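Local structure of putative surface anchored protein (Clostridium perfringens B, 4NI6) at residues Y48-K53 against E102-V107; K40-N45 against T121-K126; E19-F24 against T136-K141. The protein probably forms part of the shaft of a cell-surface adhesin, a stack of Ig-like repeats stabilised by autocatalytically formed internal ester cross-links. One frame throughout, in Å; residues are numbered along the deposited sequence. Where two conformers were deposited one is given.

Interaction 1: Y48-K53 against E102-V107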
loop_
_atom_site.group_PDB
_atom_site.type_symbol
_atom_site.label_atom_id
_atom_site.label_comp_id
_atom_site.label_asym_id
_atom_site.label_seq_id
_atom_site.Cartn_x
_atom_site.Cartn_y
_atom_site.Cartn_z
ATOM N N TYR A 48 -3.669 10.726 -10.447
ATOM C CA TYR A 48 -2.393 10.229 -9.908
ATOM C C TYR A 48 -2.167 8.802 -10.365
ATOM O O TYR A 48 -3.133 8.060 -10.533
ATOM C CB TYR A 48 -2.385 10.251 -8.369
ATOM C CG TYR A 48 -2.398 11.650 -7.787
ATOM C CD1 TYR A 48 -3.579 12.409 -7.760
ATOM C CD2 TYR A 48 -1.263 12.173 -7.202
ATOM C CE1 TYR A 48 -3.582 13.724 -7.283
ATOM C CE2 TYR A 48 -1.245 13.480 -6.741
ATOM C CZ TYR A 48 -2.420 14.225 -6.749
ATOM O OH TYR A 48 -2.434 15.557 -6.337
ATOM N N ASN A 49 -0.912 8.481 -10.654
ATOM C CA ASN A 49 -0.501 7.099 -10.825
ATOM C C ASN A 49 -0.220 6.543 -9.423
ATOM O O ASN A 49 0.709 6.989 -8.751
ATOM C CB ASN A 49 0.824 7.052 -11.603
ATOM C CG ASN A 49 0.890 7.990 -12.834
ATOM O OD1 ASN A 49 1.866 8.756 -13.016
ATOM N ND2 ASN A 49 -0.048 7.847 -13.738
ATOM N N LEU A 50 -0.980 5.520 -9.004
ATOM C CA LEU A 50 -0.800 4.896 -7.686
ATOM C C LEU A 50 -0.100 3.562 -7.872
ATOM O O LEU A 50 -0.658 2.665 -8.521
ATOM C CB LEU A 50 -2.154 4.711 -7.013
ATOM C CG LEU A 50 -2.069 4.044 -5.626
ATOM C CD1 LEU A 50 -1.356 4.927 -4.618
ATOM C CD2 LEU A 50 -3.438 3.637 -5.106
ATOM N N THR A 51 1.114 3.471 -7.373
ATOM C CA THR A 51 1.834 2.175 -7.383
ATOM C C THR A 51 1.900 1.603 -5.987
ATOM O O THR A 51 2.412 2.211 -5.064
ATOM C CB THR A 51 3.269 2.345 -7.902
ATOM O OG1 THR A 51 3.228 2.816 -9.251
ATOM C CG2 THR A 51 4.041 0.995 -7.850
ATOM N N GLY A 52 1.352 0.397 -5.838
ATOM C CA GLY A 52 1.465 -0.360 -4.592
ATOM C C GLY A 52 2.379 -1.541 -4.764
ATOM O O GLY A 52 2.436 -2.132 -5.829
ATOM N N LYS A 53 3.197 -1.754 -3.748
ATOM C CA LYS A 53 4.118 -2.885 -3.728
ATOM C C LYS A 53 3.918 -3.688 -2.466
ATOM O O LYS A 53 3.751 -3.154 -1.368
ATOM C CB LYS A 53 5.550 -2.404 -3.798
ATOM C CG LYS A 53 5.883 -1.754 -5.136
ATOM C CD LYS A 53 7.294 -1.215 -5.166
ATOM C CE LYS A 53 7.576 -0.555 -6.509
ATOM N NZ LYS A 53 7.394 -1.561 -7.603
ATOM N N GLU A 102 3.039 2.290 -0.746
ATOM C CA GLU A 102 2.214 3.023 -1.729
ATOM C C GLU A 102 2.912 4.318 -2.134
ATOM O O GLU A 102 3.555 4.956 -1.302
ATOM C CB GLU A 102 0.874 3.400 -1.116
ATOM C CG GLU A 102 -0.045 2.239 -0.802
ATOM C CD GLU A 102 -0.693 1.553 -2.006
ATOM O OE1 GLU A 102 -1.432 0.545 -1.784
ATOM O OE2 GLU A 102 -0.387 1.879 -3.161
ATOM N N ASN A 103 2.858 4.603 -3.425
ATOM C CA ASN A 103 3.440 5.810 -3.996
ATOM C C ASN A 103 2.430 6.393 -4.971
ATOM O O ASN A 103 2.061 5.767 -5.963
ATOM C CB ASN A 103 4.684 5.415 -4.727
ATOM C CG ASN A 103 5.461 6.603 -5.234
ATOM O OD1 ASN A 103 6.435 7.031 -4.623
ATOM N ND2 ASN A 103 5.011 7.167 -6.343
ATOM N N ALA A 104 2.041 7.646 -4.719
ATOM C CA ALA A 104 1.106 8.368 -5.611
ATOM C C ALA A 104 1.867 9.508 -6.281
ATOM O O ALA A 104 2.442 10.356 -5.603
ATOM C CB ALA A 104 -0.041 8.963 -4.814
ATOM N N GLU A 105 1.886 9.491 -7.598
ATOM C CA GLU A 105 2.566 10.528 -8.362
ATOM C C GLU A 105 1.548 11.202 -9.288
ATOM O O GLU A 105 0.903 10.542 -10.100
ATOM C CB GLU A 105 3.662 9.905 -9.217
ATOM C CG GLU A 105 4.388 10.905 -10.123
ATOM C CD GLU A 105 5.183 10.206 -11.202
ATOM O OE1 GLU A 105 4.628 9.336 -11.916
ATOM O OE2 GLU A 105 6.376 10.519 -11.325
ATOM N N SER A 106 1.452 12.534 -9.255
ATOM C CA SER A 106 0.456 13.177 -10.123
ATOM C C SER A 106 0.801 12.961 -11.594
ATOM O O SER A 106 1.982 12.886 -11.963
ATOM C CB SER A 106 0.301 14.659 -9.789
ATOM O OG SER A 106 1.499 15.401 -10.040
ATOM N N VAL A 107 -0.238 12.905 -12.437
ATOM C CA VAL A 107 -0.052 12.789 -13.867
ATOM C C VAL A 107 0.478 14.105 -14.470
ATOM O O VAL A 107 1.358 14.092 -15.336
ATOM C CB VAL A 107 -1.366 12.377 -14.563
ATOM C CG1 VAL A 107 -1.232 12.429 -16.080
ATOM C CG2 VAL A 107 -1.778 10.970 -14.114
#
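An antiparallel beta ladder of the Ig-like fold sets Asn49 against Glu105 and Thr51 against Asn103, its hydrogen-bonded pairs. Four backbone bonds close it, among them Asn49 N to Glu105 O at 2.8 Å. On the face of these residues Asn49 and Glu105 lie side by side, OD1 3.0 Å from OE1. Two acceptors meet here, amide and carboxylate turned 71° apart, and some repulsion would be expected.

On the opposite face Leu50 CD1 stands 4.2 Å from Ala104 CB, which the Tyr48 ring also reaches from the ladder's end. Glu102, its chain bent about CB-CG (chi2 -73°), folds its carboxylate over the glycine, bringing OE2 within 3.2 Å of Gly52 CA and 3.5 Å of Leu50 CD1. At the last pair, where side chains diverge, Ser106 CB makes an off-centre CH-pi contact with the Tyr48 ring, 4.1 Å from its centroid. The hydroxyls of both residues reach elsewhere: Tyr48 OH to Gln123 OE1, Ser106 OG to Glu108 O.

Both strands have further neighbours in the sheet: strand 47-57 pairs with strand 63-74, where Thr51 OG1 bonds Thr70, and strand 97-106 with strand 121-139. Ile37 of strand 31-39 packs against Leu50 and Glu102.

Interaction 2: K40-N45 against T121-K126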
loop_
_atom_site.group_PDB
_atom_site.type_symbol
_atom_site.label_atom_id
_atom_site.label_comp_id
_atom_site.label_asym_id
_atom_site.label_seq_id
_atom_site.Cartn_x
_atom_site.Cartn_y
_atom_site.Cartn_z
ATOM N N LYS A 40 -4.601 12.909 1.929
ATOM C CA LYS A 40 -4.934 14.306 2.191
ATOM C C LYS A 40 -3.839 15.156 1.582
ATOM O O LYS A 40 -2.735 14.705 1.281
ATOM C CB LYS A 40 -4.978 14.553 3.705
ATOM N N ASP A 41 -4.177 16.423 1.361
ATOM C CA ASP A 41 -3.251 17.401 0.802
ATOM C C ASP A 41 -2.775 17.093 -0.616
ATOM O O ASP A 41 -1.714 17.539 -1.055
ATOM C CB ASP A 41 -2.116 17.679 1.778
ATOM C CG ASP A 41 -2.575 18.523 2.951
ATOM O OD1 ASP A 41 -3.113 19.629 2.717
ATOM O OD2 ASP A 41 -2.578 18.010 4.081
ATOM N N LEU A 42 -3.628 16.402 -1.363
ATOM C CA LEU A 42 -3.466 16.280 -2.789
ATOM C C LEU A 42 -4.239 17.412 -3.486
ATOM O O LEU A 42 -4.840 18.274 -2.830
ATOM C CB LEU A 42 -3.947 14.900 -3.251
ATOM C CG LEU A 42 -3.230 13.716 -2.569
ATOM C CD1 LEU A 42 -3.534 12.416 -3.306
ATOM C CD2 LEU A 42 -1.735 13.928 -2.468
ATOM N N VAL A 43 -4.247 17.382 -4.806
ATOM C CA VAL A 43 -4.920 18.449 -5.548
ATOM C C VAL A 43 -6.253 17.906 -6.078
ATOM O O VAL A 43 -6.316 16.896 -6.803
ATOM C CB VAL A 43 -4.049 18.959 -6.714
ATOM C CG1 VAL A 43 -4.798 20.031 -7.521
ATOM C CG2 VAL A 43 -2.740 19.528 -6.164
ATOM N N ALA A 44 -7.334 18.518 -5.633
ATOM C CA ALA A 44 -8.653 18.093 -6.031
ATOM C C ALA A 44 -8.789 17.917 -7.539
ATOM O O ALA A 44 -8.346 18.782 -8.342
ATOM C CB ALA A 44 -9.701 19.069 -5.502
ATOM N N ASN A 45 -9.425 16.800 -7.915
ATOM C CA ASN A 45 -9.810 16.488 -9.272
ATOM C C ASN A 45 -8.669 16.085 -10.163
ATOM O O ASN A 45 -8.877 15.816 -11.346
ATOM C CB ASN A 45 -10.660 17.601 -9.887
ATOM C CG ASN A 45 -11.827 17.947 -9.007
ATOM O OD1 ASN A 45 -12.600 17.073 -8.615
ATOM N ND2 ASN A 45 -11.942 19.227 -8.649
ATOM N N THR A 121 7.168 19.949 -12.074
ATOM C CA THR A 121 7.388 18.788 -11.218
ATOM C C THR A 121 6.057 18.193 -10.819
ATOM O O THR A 121 5.109 18.891 -10.536
ATOM C CB THR A 121 8.203 19.150 -9.952
ATOM O OG1 THR A 121 9.485 19.668 -10.344
ATOM C CG2 THR A 121 8.401 17.939 -9.078
ATOM N N LYS A 122 5.995 16.860 -10.832
ATOM C CA LYS A 122 4.819 16.101 -10.380
ATOM C C LYS A 122 4.809 16.028 -8.837
ATOM O O LYS A 122 5.870 15.961 -8.206
ATOM C CB LYS A 122 4.815 14.676 -10.989
ATOM C CG LYS A 122 4.794 14.593 -12.525
ATOM C CD LYS A 122 5.046 13.169 -13.058
ATOM C CE LYS A 122 5.245 13.134 -14.579
ATOM N NZ LYS A 122 5.474 11.788 -15.188
ATOM N N GLN A 123 3.627 16.156 -8.235
ATOM C CA GLN A 123 3.469 15.943 -6.798
ATOM C C GLN A 123 3.612 14.450 -6.497
ATOM O O GLN A 123 2.904 13.639 -7.092
ATOM C CB GLN A 123 2.088 16.395 -6.331
ATOM C CG GLN A 123 1.964 16.290 -4.817
ATOM C CD GLN A 123 0.606 16.684 -4.308
ATOM O OE1 GLN A 123 -0.394 16.558 -4.997
ATOM N NE2 GLN A 123 0.559 17.100 -3.068
ATOM N N VAL A 124 4.545 14.094 -5.623
ATOM C CA VAL A 124 4.733 12.688 -5.197
ATOM C C VAL A 124 4.453 12.673 -3.720
ATOM O O VAL A 124 5.075 13.388 -2.945
ATOM C CB VAL A 124 6.177 12.237 -5.487
ATOM C CG1 VAL A 124 6.443 10.884 -4.835
ATOM C CG2 VAL A 124 6.408 12.156 -6.991
ATOM N N VAL A 125 3.570 11.761 -3.323
ATOM C CA VAL A 125 3.264 11.538 -1.920
ATOM C C VAL A 125 3.277 10.025 -1.713
ATOM O O VAL A 125 2.698 9.256 -2.488
ATOM C CB VAL A 125 1.882 12.118 -1.561
ATOM C CG1 VAL A 125 1.618 12.016 -0.075
ATOM C CG2 VAL A 125 1.816 13.594 -1.980
ATOM N N LYS A 126 4.021 9.594 -0.709
ATOM C CA LYS A 126 4.245 8.170 -0.557
ATOM C C LYS A 126 4.150 7.714 0.883
ATOM O O LYS A 126 4.203 8.520 1.804
ATOM C CB LYS A 126 5.581 7.817 -1.160
ATOM C CG LYS A 126 6.768 8.335 -0.387
ATOM C CD LYS A 126 8.032 8.243 -1.225
ATOM C CE LYS A 126 7.858 8.955 -2.553
ATOM N NZ LYS A 126 8.925 8.597 -3.530
#
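Gln123 reaches from residues 121-126 to the loop 40-45 and carries the contact's single hydrogen bond, an example of a long polar side chain tying a loop to a strand whose backbone stays well away from it. The closest CA atoms, those of Leu42 and Gln123, are 8.0 Å apart. With CG anti to the backbone N (chi1 -175°) and the chain extended beyond it, Gln123 carries its amide across to the loop. There NE2 donates to Asp41 O over 3.1 Å, with an N-H...O angle of 156°. The bond lies in the carbonyl plane of Asp41 and close to the amide plane of Gln123; together with the bond that OE1 makes to Tyr48, it holds the amide's rotation.

That tyrosine hydroxyl also accepts from Val43 N, linking side chain and loop. Val43 CG2 flanks Gln123 OE1 at 4.0 Å. Across one face of the amide sits Leu42 CD2, 4.1 Å from Gln123 CD and nearly as far from the amide oxygen and nitrogen.

Val124 directs its side chain away from the loop, but Val125 turns back toward it. Here CG2 of Val125 meets Leu42 CD2 at 3.6 Å, which leaves the leucine methyl touching both valine and amide.

The loop joins strands 31-39 and 47-57. Strand 121-139 is anchored beside it to strand 97-106, with Ser106 OG bonded to Gln123 N, while Ile111 of strand 109-111 packs on Gln123 and Leu110 on Val43.

Interaction 3: E19-F24 against T136-K141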
loop_
_atom_site.group_PDB
_atom_site.type_symbol
_atom_site.label_atom_id
_atom_site.label_comp_id
_atom_site.label_asym_id
_atom_site.label_seq_id
_atom_site.Cartn_x
_atom_site.Cartn_y
_atom_site.Cartn_z
ATOM N N GLU A 19 -0.246 -6.239 13.338
ATOM C CA GLU A 19 -0.253 -6.692 11.954
ATOM C C GLU A 19 -1.505 -7.527 11.670
ATOM O O GLU A 19 -2.039 -8.192 12.574
ATOM C CB GLU A 19 0.996 -7.561 11.680
ATOM C CG GLU A 19 2.351 -6.919 11.935
ATOM C CD GLU A 19 2.857 -6.988 13.367
ATOM O OE1 GLU A 19 2.110 -7.396 14.307
ATOM O OE2 GLU A 19 4.070 -6.670 13.518
ATOM N N ALA A 20 -1.957 -7.521 10.420
ATOM C CA ALA A 20 -3.016 -8.465 9.988
ATOM C C ALA A 20 -2.478 -9.887 10.050
ATOM O O ALA A 20 -1.463 -10.181 9.444
ATOM C CB ALA A 20 -3.434 -8.157 8.567
ATOM N N LEU A 21 -3.163 -10.754 10.786
ATOM C CA LEU A 21 -2.721 -12.130 10.901
ATOM C C LEU A 21 -3.509 -13.069 9.979
ATOM O O LEU A 21 -4.739 -12.996 9.870
ATOM C CB LEU A 21 -2.874 -12.596 12.354
ATOM C CG LEU A 21 -2.002 -11.883 13.384
ATOM C CD1 LEU A 21 -2.220 -12.414 14.787
ATOM C CD2 LEU A 21 -0.530 -11.882 13.010
ATOM N N VAL A 22 -2.755 -13.881 9.264
ATOM C CA VAL A 22 -3.332 -14.966 8.471
ATOM C C VAL A 22 -2.983 -16.298 9.115
ATOM O O VAL A 22 -1.811 -16.569 9.341
ATOM C CB VAL A 22 -2.759 -14.961 7.025
ATOM C CG1 VAL A 22 -3.391 -16.077 6.199
ATOM C CG2 VAL A 22 -2.957 -13.612 6.345
ATOM N N SER A 23 -3.992 -17.075 9.491
ATOM C CA SER A 23 -3.710 -18.339 10.143
ATOM C C SER A 23 -2.978 -19.263 9.201
ATOM O O SER A 23 -3.115 -19.187 7.977
ATOM C CB SER A 23 -4.983 -19.022 10.638
ATOM O OG SER A 23 -5.747 -19.471 9.540
ATOM N N PHE A 24 -2.342 -20.261 9.796
ATOM C CA PHE A 24 -1.659 -21.275 9.024
ATOM C C PHE A 24 -2.617 -21.953 8.042
ATOM O O PHE A 24 -2.328 -22.042 6.842
ATOM C CB PHE A 24 -1.020 -22.301 9.960
ATOM C CG PHE A 24 -0.533 -23.508 9.255
ATOM C CD1 PHE A 24 0.546 -23.441 8.407
ATOM C CD2 PHE A 24 -1.107 -24.736 9.495
ATOM C CE1 PHE A 24 0.894 -24.493 7.611
ATOM C CE2 PHE A 24 -0.691 -25.848 8.781
ATOM C CZ PHE A 24 0.374 -25.745 7.904
ATOM N N THR A 136 1.031 -4.101 7.408
ATOM C CA THR A 136 1.775 -5.343 7.510
ATOM C C THR A 136 0.833 -6.531 7.767
ATOM O O THR A 136 -0.122 -6.410 8.485
ATOM C CB THR A 136 2.815 -5.229 8.645
ATOM O OG1 THR A 136 3.657 -4.110 8.400
ATOM C CG2 THR A 136 3.739 -6.432 8.749
ATOM N N LEU A 137 1.178 -7.679 7.155
ATOM C CA LEU A 137 0.534 -8.936 7.460
ATOM C C LEU A 137 1.602 -9.949 7.830
ATOM O O LEU A 137 2.714 -9.905 7.352
ATOM C CB LEU A 137 -0.360 -9.380 6.307
ATOM C CG LEU A 137 0.343 -9.872 5.036
ATOM C CD1 LEU A 137 0.603 -11.385 5.106
ATOM C CD2 LEU A 137 -0.396 -9.555 3.755
ATOM N N ILE A 138 1.207 -10.924 8.655
ATOM C CA ILE A 138 2.081 -12.052 9.011
ATOM C C ILE A 138 1.319 -13.359 8.785
ATOM O O ILE A 138 0.145 -13.424 9.136
ATOM C CB ILE A 138 2.495 -11.976 10.504
ATOM C CG1 ILE A 138 3.375 -10.748 10.754
ATOM C CG2 ILE A 138 3.247 -13.255 10.917
ATOM C CD1 ILE A 138 3.585 -10.392 12.218
ATOM N N VAL A 139 1.929 -14.288 8.034
ATOM C CA VAL A 139 1.316 -15.621 7.872
ATOM C C VAL A 139 1.790 -16.580 8.948
ATOM O O VAL A 139 2.998 -16.677 9.145
ATOM C CB VAL A 139 1.650 -16.197 6.501
ATOM C CG1 VAL A 139 0.865 -17.488 6.293
ATOM C CG2 VAL A 139 1.345 -15.204 5.390
ATOM N N GLU A 140 0.864 -16.874 9.863
ATOM C CA GLU A 140 1.224 -17.602 11.085
ATOM C C GLU A 140 1.767 -19.020 10.832
ATOM O O GLU A 140 1.340 -19.683 9.898
ATOM C CB GLU A 140 0.031 -17.641 12.038
ATOM C CG GLU A 140 -0.452 -16.262 12.472
ATOM C CD GLU A 140 -1.736 -16.324 13.280
ATOM O OE1 GLU A 140 -2.666 -17.059 12.875
ATOM O OE2 GLU A 140 -1.799 -15.656 14.340
ATOM N N LYS A 141 2.732 -19.437 11.656
ATOM C CA LYS A 141 3.255 -20.811 11.660
ATOM C C LYS A 141 2.329 -21.797 12.388
ATOM O O LYS A 141 1.544 -21.397 13.247
ATOM C CB LYS A 141 4.636 -20.852 12.316
ATOM C CG LYS A 141 5.660 -20.001 11.576
ATOM C CD LYS A 141 7.096 -20.311 11.963
ATOM C CE LYS A 141 7.401 -19.893 13.392
ATOM N NZ LYS A 141 8.862 -19.670 13.599
HETATM O O HOH W 1 -2.034 -20.486 12.651
#
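Ala20, Leu21 and Val22 run parallel to Leu137, Ile138 and Val139, a pairing that recalls the parallel A'-G edge of many Ig-like domains. Tight, regular bonding marks the strand part. Ala20 donates N-H to Thr136 O and accepts from Ile138 N; Val22 likewise gives its N-H to Ile138 O, at 2.9 Å and an almost straight 176°, and takes one from Glu140 N at 2.7 Å. The last of these lies nearly along the C=O axis of Val22.

On the buried face Ala20 CB meets Leu137 CB at 4.0 Å, with Val22 packing beside Leu137 and Val139. Leu137 CB also lies close to Ala20 O.

The other face is more open to solvent, though its side chains still touch. Leu21 and Ile138 lie side by side, CD2 of the former 3.9 Å from CB of the latter. Glu19, bent at chi2, lays its aliphatic part against its neighbours, CG 3.5 Å from Thr136 CG2, while Ile138 CD1 touches its carboxylate carbon.

The loose end comes beyond the paired strands. Glu140 crosses Leu21 at about a right angle and brings OE2 to 3.3 Å from Leu21 CD1. A water accepts from Phe24 N at 2.9 Å and bridges only weakly to Glu140 OE1. Phe24 CB comes within 3.5 Å of Glu140 O, a buried carbonyl oxygen without a polar partner in the model.

Strand 121-139 continues the sheet to strand 97-106, where Leu137 shares backbone bonding with Tyr98. Facing the interior, Val22 and Leu137 both pack on Ala9 of strand 3-9, and strand 31-39 supplies Val31 to the former and Val33 to the latter.

In the fold
The three contacts are concentric along the chain: 19-24 with 136-141 is outermost, 40-45 with 121-126 lies within it, and 48-53 with 102-107 is innermost. Interactions 1 and 2 adjoin, their centres about 10 Å apart, and meet where strands 97-106 and 121-139 pair. Interaction 3 lies on the other side of the chain's centre, its centre about 26 Å from that of interaction 1 and 32 Å from that of interaction 2. Strand 121-139 serves interactions 2 and 3 and neighbours interaction 1, so one long strand, interrupted by a bulge or short loop, runs between the two ends of this elongated domain, consistent with a repeat in an adhesin shaft.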